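NIF3-related protein (Bacillus cereus, PDB 2GX8) is of unknown function but holds the paired metal site of the Nif3 family, here filled by zinc, and carries a probable regulatory domain. Local coordinates at residues I90-L95 against T128-A133; S40-H45 against Q365-Q370. All blocks are in the same frame, centred on the assembly; numbering follows the deposited sequence.

Interaction 1 (I90-L95 against T128-A133). With ZN (zinc ion), chain M; ZN (zinc ion), chain L.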
ATOM      1  N   ILE C  90     -14.205 -31.761  12.166  1.00 53.93           N
ATOM      2  CA  ILE C  90     -13.994 -31.189  10.853  1.00 54.60           C
ATOM      3  C   ILE C  90     -15.091 -30.180  10.674  1.00 55.01           C
ATOM      4  O   ILE C  90     -16.272 -30.528  10.589  1.00 56.24           O
ATOM      5  CB  ILE C  90     -14.037 -32.224   9.734  1.00 55.29           C
ATOM      6  CG1 ILE C  90     -12.844 -33.136   9.837  1.00 53.18           C
ATOM      7  CG2 ILE C  90     -13.972 -31.539   8.356  1.00 55.40           C
ATOM      8  CD1 ILE C  90     -12.872 -34.231   8.833  1.00 57.73           C
ATOM      9  N   ALA C  91     -14.694 -28.914  10.613  1.00 55.56           N
ATOM     10  CA  ALA C  91     -15.640 -27.812  10.508  1.00 54.10           C
ATOM     11  C   ALA C  91     -15.493 -27.061   9.218  1.00 55.57           C
ATOM     12  O   ALA C  91     -14.375 -26.908   8.728  1.00 56.90           O
ATOM     13  CB  ALA C  91     -15.419 -26.855  11.650  1.00 54.50           C
ATOM     14  N   HIS C  92     -16.615 -26.533   8.717  1.00 53.94           N
ATOM     15  CA  HIS C  92     -16.663 -25.814   7.482  1.00 53.62           C
ATOM     16  C   HIS C  92     -16.200 -24.387   7.644  1.00 53.61           C
ATOM     17  O   HIS C  92     -15.446 -23.884   6.805  1.00 50.98           O
ATOM     18  CB  HIS C  92     -18.092 -25.826   6.949  1.00 53.62           C
ATOM     19  CG  HIS C  92     -18.252 -25.169   5.621  1.00 54.21           C
ATOM     20  ND1 HIS C  92     -17.425 -25.445   4.553  1.00 56.43           N
ATOM     21  CD2 HIS C  92     -19.186 -24.305   5.159  1.00 52.39           C
ATOM     22  CE1 HIS C  92     -17.815 -24.743   3.506  1.00 49.57           C
ATOM     23  NE2 HIS C  92     -18.885 -24.052   3.846  1.00 52.42           N
ATOM     24  N   HIS C  93     -16.685 -23.713   8.694  1.00 54.14           N
ATOM     25  CA  HIS C  93     -16.244 -22.352   8.963  1.00 54.11           C
ATOM     26  C   HIS C  93     -15.103 -22.450   9.955  1.00 55.47           C
ATOM     27  O   HIS C  93     -15.254 -23.069  10.999  1.00 56.29           O
ATOM     28  CB  HIS C  93     -17.331 -21.491   9.570  1.00 53.24           C
ATOM     29  CG  HIS C  93     -18.509 -21.316   8.698  1.00 53.92           C
ATOM     30  ND1 HIS C  93     -19.787 -21.256   9.194  1.00 55.32           N
ATOM     31  CD2 HIS C  93     -18.615 -21.199   7.358  1.00 53.91           C
ATOM     32  CE1 HIS C  93     -20.634 -21.055   8.200  1.00 57.72           C
ATOM     33  NE2 HIS C  93     -19.949 -21.042   7.071  1.00 59.41           N
ATOM     34  N   PRO C  94     -13.957 -21.847   9.617  1.00 56.44           N
ATOM     35  CA  PRO C  94     -12.774 -21.866  10.468  1.00 57.49           C
ATOM     36  C   PRO C  94     -13.086 -21.323  11.864  1.00 56.71           C
ATOM     37  O   PRO C  94     -13.750 -20.332  11.970  1.00 56.76           O
ATOM     38  CB  PRO C  94     -11.812 -20.893   9.758  1.00 56.51           C
ATOM     39  CG  PRO C  94     -12.283 -20.796   8.379  1.00 57.64           C
ATOM     40  CD  PRO C  94     -13.740 -21.100   8.365  1.00 57.05           C
ATOM     41  N   LEU C  95     -12.620 -21.980  12.912  1.00 57.41           N
ATOM     42  CA  LEU C  95     -12.765 -21.442  14.279  1.00 57.10           C
ATOM     43  C   LEU C  95     -11.833 -20.225  14.455  1.00 56.63           C
ATOM     44  O   LEU C  95     -12.210 -19.232  15.054  1.00 56.62           O
ATOM     45  CB  LEU C  95     -12.484 -22.512  15.326  1.00 56.04           C
ATOM     46  CG  LEU C  95     -12.359 -22.129  16.814  1.00 58.65           C
ATOM     47  CD1 LEU C  95     -13.651 -21.604  17.430  1.00 54.33           C
ATOM     48  CD2 LEU C  95     -11.884 -23.374  17.565  1.00 53.97           C
ATOM     49  N   THR C 128     -13.439 -22.876   1.976  1.00 57.02           N
ATOM     50  CA  THR C 128     -13.795 -22.753   0.558  1.00 57.11           C
ATOM     51  C   THR C 128     -13.535 -23.991  -0.277  1.00 56.52           C
ATOM     52  O   THR C 128     -14.156 -24.167  -1.321  1.00 56.57           O
ATOM     53  CB  THR C 128     -13.210 -21.519  -0.132  1.00 57.47           C
ATOM     54  OG1 THR C 128     -11.816 -21.444   0.168  1.00 58.18           O
ATOM     55  CG2 THR C 128     -13.935 -20.239   0.333  1.00 58.94           C
ATOM     56  N   ASN C 129     -12.623 -24.841   0.157  1.00 55.64           N
ATOM     57  CA  ASN C 129     -12.411 -26.090  -0.581  1.00 56.50           C
ATOM     58  C   ASN C 129     -13.673 -27.009  -0.616  1.00 55.71           C
ATOM     59  O   ASN C 129     -13.832 -27.798  -1.535  1.00 55.94           O
ATOM     60  CB  ASN C 129     -11.133 -26.835  -0.117  1.00 56.71           C
ATOM     61  CG  ASN C 129     -11.106 -27.126   1.402  1.00 58.42           C
ATOM     62  OD1 ASN C 129     -10.749 -28.228   1.817  1.00 61.07           O
ATOM     63  ND2 ASN C 129     -11.474 -26.144   2.222  1.00 58.15           N
ATOM     64  N   VAL C 130     -14.559 -26.884   0.374  1.00 55.45           N
ATOM     65  CA  VAL C 130     -15.808 -27.667   0.442  1.00 55.26           C
ATOM     66  C   VAL C 130     -16.934 -26.949  -0.361  1.00 55.69           C
ATOM     67  O   VAL C 130     -17.914 -27.561  -0.784  1.00 55.33           O
ATOM     68  CB  VAL C 130     -16.197 -27.992   1.926  1.00 56.03           C
ATOM     69  CG1 VAL C 130     -17.539 -28.704   2.036  1.00 54.66           C
ATOM     70  CG2 VAL C 130     -15.119 -28.847   2.571  1.00 54.58           C
ATOM     71  N   ASP C 131     -16.753 -25.649  -0.593  1.00 55.84           N
ATOM     72  CA  ASP C 131     -17.677 -24.841  -1.376  1.00 56.21           C
ATOM     73  C   ASP C 131     -17.476 -25.101  -2.864  1.00 55.74           C
ATOM     74  O   ASP C 131     -18.436 -25.192  -3.634  1.00 55.25           O
ATOM     75  CB  ASP C 131     -17.395 -23.360  -1.117  1.00 56.97           C
ATOM     76  CG  ASP C 131     -17.843 -22.908   0.249  1.00 59.66           C
ATOM     77  OD1 ASP C 131     -19.072 -22.800   0.438  1.00 62.47           O
ATOM     78  OD2 ASP C 131     -16.985 -22.601   1.114  1.00 59.43           O
ATOM     79  N   VAL C 132     -16.197 -25.215  -3.231  1.00 55.40           N
ATOM     80  CA  VAL C 132     -15.717 -25.397  -4.608  1.00 54.47           C
ATOM     81  C   VAL C 132     -15.794 -26.831  -5.134  1.00 54.21           C
ATOM     82  O   VAL C 132     -16.152 -27.055  -6.281  1.00 53.94           O
ATOM     83  CB  VAL C 132     -14.225 -24.932  -4.703  1.00 54.23           C
ATOM     84  CG1 VAL C 132     -13.670 -25.119  -6.112  1.00 53.60           C
ATOM     85  CG2 VAL C 132     -14.064 -23.481  -4.257  1.00 52.60           C
ATOM     86  N   ALA C 133     -15.459 -27.803  -4.291  1.00 55.10           N
ATOM     87  CA  ALA C 133     -15.388 -29.205  -4.720  1.00 56.36           C
ATOM     88  C   ALA C 133     -16.700 -29.875  -5.115  1.00 57.49           C
ATOM     89  O   ALA C 133     -17.744 -29.582  -4.526  1.00 57.73           O
ATOM     90  CB  ALA C 133     -14.688 -30.045  -3.659  1.00 55.46           C
TER
HETATM   91 ZN    ZN M 375     -19.303 -22.222   2.630  1.00 60.75          ZN
HETATM   92 ZN    ZN L 374     -20.074 -20.066   5.043  1.00 55.72          ZN

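Interaction 2 (S40-H45 against Q365-Q370)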
ATOM      1  N   SER C  40      -8.577 -36.036  -0.010  1.00 55.09           N
ATOM      2  CA  SER C  40      -8.649 -36.674  -1.316  1.00 56.70           C
ATOM      3  C   SER C  40      -9.922 -36.177  -2.016  1.00 58.12           C
ATOM      4  O   SER C  40      -9.970 -36.045  -3.246  1.00 59.28           O
ATOM      5  CB  SER C  40      -8.670 -38.200  -1.182  1.00 56.46           C
ATOM      6  OG  SER C  40      -9.860 -38.658  -0.551  1.00 54.82           O
ATOM      7  N   MET C  41     -10.946 -35.885  -1.219  1.00 58.40           N
ATOM      8  CA  MET C  41     -12.217 -35.402  -1.733  1.00 59.37           C
ATOM      9  C   MET C  41     -12.252 -33.870  -1.762  1.00 58.76           C
ATOM     10  O   MET C  41     -12.913 -33.269  -2.601  1.00 59.84           O
ATOM     11  CB  MET C  41     -13.361 -35.912  -0.853  1.00 59.19           C
ATOM     12  CG  MET C  41     -13.378 -37.418  -0.615  1.00 60.66           C
ATOM     13  SD  MET C  41     -14.799 -37.963   0.371  1.00 61.82           S
ATOM     14  CE  MET C  41     -14.514 -37.200   1.964  1.00 55.01           C
ATOM     15  N   TYR C  42     -11.537 -33.236  -0.846  1.00 58.20           N
ATOM     16  CA  TYR C  42     -11.545 -31.785  -0.762  1.00 57.84           C
ATOM     17  C   TYR C  42     -10.131 -31.238  -0.668  1.00 57.21           C
ATOM     18  O   TYR C  42      -9.724 -30.790   0.411  1.00 57.36           O
ATOM     19  CB  TYR C  42     -12.379 -31.342   0.459  1.00 58.29           C
ATOM     20  CG  TYR C  42     -13.828 -31.772   0.356  1.00 58.66           C
ATOM     21  CD1 TYR C  42     -14.294 -32.937   0.981  1.00 56.69           C
ATOM     22  CD2 TYR C  42     -14.722 -31.029  -0.394  1.00 58.04           C
ATOM     23  CE1 TYR C  42     -15.616 -33.338   0.851  1.00 55.60           C
ATOM     24  CE2 TYR C  42     -16.032 -31.410  -0.532  1.00 59.80           C
ATOM     25  CZ  TYR C  42     -16.482 -32.555   0.090  1.00 60.83           C
ATOM     26  OH  TYR C  42     -17.811 -32.898  -0.084  1.00 62.85           O
ATOM     27  N   PRO C  43      -9.372 -31.276  -1.788  1.00 56.27           N
ATOM     28  CA  PRO C  43      -7.985 -30.790  -1.767  1.00 56.37           C
ATOM     29  C   PRO C  43      -7.809 -29.306  -1.427  1.00 56.88           C
ATOM     30  O   PRO C  43      -8.661 -28.488  -1.774  1.00 57.00           O
ATOM     31  CB  PRO C  43      -7.475 -31.097  -3.180  1.00 55.65           C
ATOM     32  CG  PRO C  43      -8.676 -31.307  -3.995  1.00 55.14           C
ATOM     33  CD  PRO C  43      -9.748 -31.807  -3.110  1.00 55.44           C
ATOM     34  N   LYS C  44      -6.696 -28.982  -0.759  1.00 57.27           N
ATOM     35  CA  LYS C  44      -6.375 -27.612  -0.311  1.00 58.04           C
ATOM     36  C   LYS C  44      -6.089 -26.588  -1.422  1.00 58.01           C
ATOM     37  O   LYS C  44      -6.171 -25.390  -1.182  1.00 58.05           O
ATOM     38  CB  LYS C  44      -5.215 -27.633   0.698  1.00 58.25           C
ATOM     39  CG  LYS C  44      -5.564 -28.183   2.081  1.00 58.84           C
ATOM     40  CD  LYS C  44      -4.295 -28.365   2.916  1.00 60.35           C
ATOM     41  CE  LYS C  44      -4.625 -28.725   4.353  1.00 66.36           C
ATOM     42  NZ  LYS C  44      -3.441 -29.255   5.133  1.00 68.23           N
ATOM     43  N   HIS C  45      -5.753 -27.048  -2.626  1.00 58.32           N
ATOM     44  CA  HIS C  45      -5.534 -26.136  -3.752  1.00 59.00           C
ATOM     45  C   HIS C  45      -6.855 -25.553  -4.292  1.00 59.48           C
ATOM     46  O   HIS C  45      -6.854 -24.565  -5.029  1.00 58.92           O
ATOM     47  CB  HIS C  45      -4.718 -26.799  -4.866  1.00 58.75           C
ATOM     48  CG  HIS C  45      -5.297 -28.086  -5.375  1.00 59.83           C
ATOM     49  ND1 HIS C  45      -6.302 -28.133  -6.319  1.00 62.09           N
ATOM     50  CD2 HIS C  45      -4.975 -29.374  -5.109  1.00 60.92           C
ATOM     51  CE1 HIS C  45      -6.590 -29.393  -6.596  1.00 61.13           C
ATOM     52  NE2 HIS C  45      -5.795 -30.167  -5.877  1.00 61.85           N
ATOM     53  N   GLN C 365     -24.139 -33.718   7.097  1.00 56.25           N
ATOM     54  CA  GLN C 365     -24.605 -35.070   6.774  1.00 58.30           C
ATOM     55  C   GLN C 365     -23.957 -35.523   5.474  1.00 58.34           C
ATOM     56  O   GLN C 365     -23.705 -36.710   5.291  1.00 58.92           O
ATOM     57  CB  GLN C 365     -26.127 -35.102   6.602  1.00 59.27           C
ATOM     58  CG  GLN C 365     -26.973 -34.731   7.833  1.00 62.20           C
ATOM     59  CD  GLN C 365     -27.472 -35.925   8.621  1.00 66.45           C
ATOM     60  OE1 GLN C 365     -27.629 -35.852   9.847  1.00 68.57           O
ATOM     61  NE2 GLN C 365     -27.749 -37.023   7.921  1.00 66.26           N
ATOM     62  N   GLY C 366     -23.690 -34.566   4.582  1.00 58.29           N
ATOM     63  CA  GLY C 366     -23.057 -34.844   3.291  1.00 58.51           C
ATOM     64  C   GLY C 366     -21.627 -35.325   3.410  1.00 58.31           C
ATOM     65  O   GLY C 366     -21.262 -36.373   2.856  1.00 58.95           O
ATOM     66  N   VAL C 367     -20.817 -34.552   4.133  1.00 58.40           N
ATOM     67  CA  VAL C 367     -19.423 -34.906   4.397  1.00 57.68           C
ATOM     68  C   VAL C 367     -19.346 -36.154   5.268  1.00 58.07           C
ATOM     69  O   VAL C 367     -18.448 -36.963   5.088  1.00 57.32           O
ATOM     70  CB  VAL C 367     -18.643 -33.738   5.033  1.00 57.36           C
ATOM     71  CG1 VAL C 367     -17.294 -34.199   5.592  1.00 54.54           C
ATOM     72  CG2 VAL C 367     -18.447 -32.628   4.010  1.00 56.60           C
ATOM     73  N   GLN C 368     -20.293 -36.306   6.198  1.00 59.38           N
ATOM     74  CA  GLN C 368     -20.364 -37.507   7.047  1.00 62.10           C
ATOM     75  C   GLN C 368     -20.513 -38.771   6.207  1.00 61.94           C
ATOM     76  O   GLN C 368     -19.849 -39.768   6.493  1.00 61.94           O
ATOM     77  CB  GLN C 368     -21.518 -37.430   8.048  1.00 61.40           C
ATOM     78  CG  GLN C 368     -21.724 -38.698   8.879  1.00 64.07           C
ATOM     79  CD  GLN C 368     -23.116 -38.782   9.535  1.00 65.62           C
ATOM     80  OE1 GLN C 368     -23.233 -39.099  10.728  1.00 69.13           O
ATOM     81  NE2 GLN C 368     -24.176 -38.490   8.756  1.00 67.88           N
ATOM     82  N   LYS C 369     -21.378 -38.739   5.184  1.00 62.90           N
ATOM     83  CA  LYS C 369     -21.570 -39.922   4.332  1.00 64.49           C
ATOM     84  C   LYS C 369     -20.280 -40.201   3.563  1.00 63.41           C
ATOM     85  O   LYS C 369     -19.662 -41.260   3.732  1.00 63.74           O
ATOM     86  CB  LYS C 369     -22.749 -39.782   3.348  1.00 63.97           C
ATOM     87  CG  LYS C 369     -22.806 -41.002   2.391  1.00 67.71           C
ATOM     88  CD  LYS C 369     -23.599 -40.864   1.048  1.00 69.14           C
ATOM     89  CE  LYS C 369     -25.089 -41.291   1.102  1.00 75.85           C
ATOM     90  NZ  LYS C 369     -25.995 -40.358   1.861  1.00 79.13           N
ATOM     91  N   GLN C 370     -19.895 -39.242   2.722  1.00 63.04           N
ATOM     92  CA  GLN C 370     -18.668 -39.296   1.932  1.00 62.62           C
ATOM     93  C   GLN C 370     -17.491 -39.837   2.743  1.00 61.42           C
ATOM     94  O   GLN C 370     -16.859 -40.799   2.332  1.00 61.19           O
ATOM     95  CB  GLN C 370     -18.306 -37.900   1.397  1.00 62.28           C
ATOM     96  CG  GLN C 370     -19.117 -37.412   0.201  1.00 64.84           C
ATOM     97  CD  GLN C 370     -18.937 -35.907  -0.088  1.00 65.48           C
ATOM     98  OE1 GLN C 370     -18.892 -35.475  -1.246  1.00 72.13           O
ATOM     99  NE2 GLN C 370     -18.827 -35.114   0.965  1.00 65.60           N
TER

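Interaction 1 (I90-L95 against T128-A133)
His92 and Asp131 meet across a zinc ion in the dimetal-binding motif of the Nif3 family, where the loop following strand 88-91 faces helix 128-132. The metal is the principal link between the segments. His92 NE2 lies 2.2 Å from the zinc, and Asp131 OD1 approaches the same ion to 2.3 Å. The carboxylate is lopsided: its second oxygen, OD2, stands farther off, 2.8 Å from the ion. Glu360 OE2 is the third protein ligand. The other oxygen of Glu360 reaches the neighbouring zinc, which His93 NE2 binds at 2.3 Å together with His357, so one carboxylate bridges two ions 3.3 Å apart, zinc to zinc. Consecutive histidines thus serve different metals.

Hydrogen bonds from behind set the rotation of both rings. His92 ND1 pairs with the carbonyl oxygen of Ala126, while His93 ND1 pairs with Asp72 OD1; these second-shell partners keep each NE2 directed at its metal. The ring of His93 also makes an edge-to-face contact with His340 of the second subunit, bringing that chain up to the site.

Van der Waals contacts complete the interface. His92 reaches across because CG stands anti to the backbone N (chi1 -177°), which carries the imidazole out to the helix although CB does not aim at it. Val130 does point at the opposing loop, and its CB lies 3.9 Å from His92 ND1. Met363 and Val137 touch both side chains, so apolar side chains flank the buried ring. Asp131 CG lies at the edge of the imidazole, in its plane, with ring and carboxylate planes turned 50° against each other, and OD2 comes within 3.3 Å of His92 CE1.

Interaction 2 (S40-H45 against Q365-Q370)
The loop after helix 31-38 packs against helix 362-377, the helix that begins just after zinc ligands His357 and Glu360, and Met41 and Tyr42 make the contact. The polar part centres on a hydrogen bond: Gln370 NE2 donates to Tyr42 OH over 2.7 Å. The bond is bent, with 144° at the hydrogen, and the oxygen is tilted somewhat from the amide plane. NE2 itself arrives at the edge of the phenol, in the plane of its ring, while the amide is turned 72° against that ring. Gln370 gets there by running extended beyond CG, which carries its amide out from the helix to the hydroxyl.

The remaining contacts are apolar. Val367, one turn earlier, lays CG2 beside the phenol end of the tyrosine, 4.3 Å from Tyr42 CE1. Met41 covers the root of the glutamine: its SD is 3.7 Å from Gln370 CB, and a bend at the thioether (chi3 -65°) keeps CE against the same carbon at 3.9 Å. Leu371 and Lys374 extend the surface that Met41 rests on, and Phe38 meets the tyrosine ring.

Tyr42 is buried, and the bond from Gln370 gives its hydroxyl a polar partner and helps to set where the phenol meets the helix.

From the N terminus the chain runs through 40-45, then 90-95, 128-133 and finally 365-370. Interaction 1 closes a short loop of 32 residues, containing helix 108-118 and strand 122-125. Interaction 2 closes one ten times longer, spanning 319 residues and enclosing all of interaction 1, so the two nest without crossing. Their centres are 9 Å apart, and they touch directly: Tyr42 CD2 lies 3.6 Å from Val130 CA. Tyr42 thereby sits between helix 128-132 and helix 362-377. Together the contacts tie the 40-45 loop to these two helices, and helix 128-132 through zinc to the end of the central strand 88-91 of the five-stranded sheet.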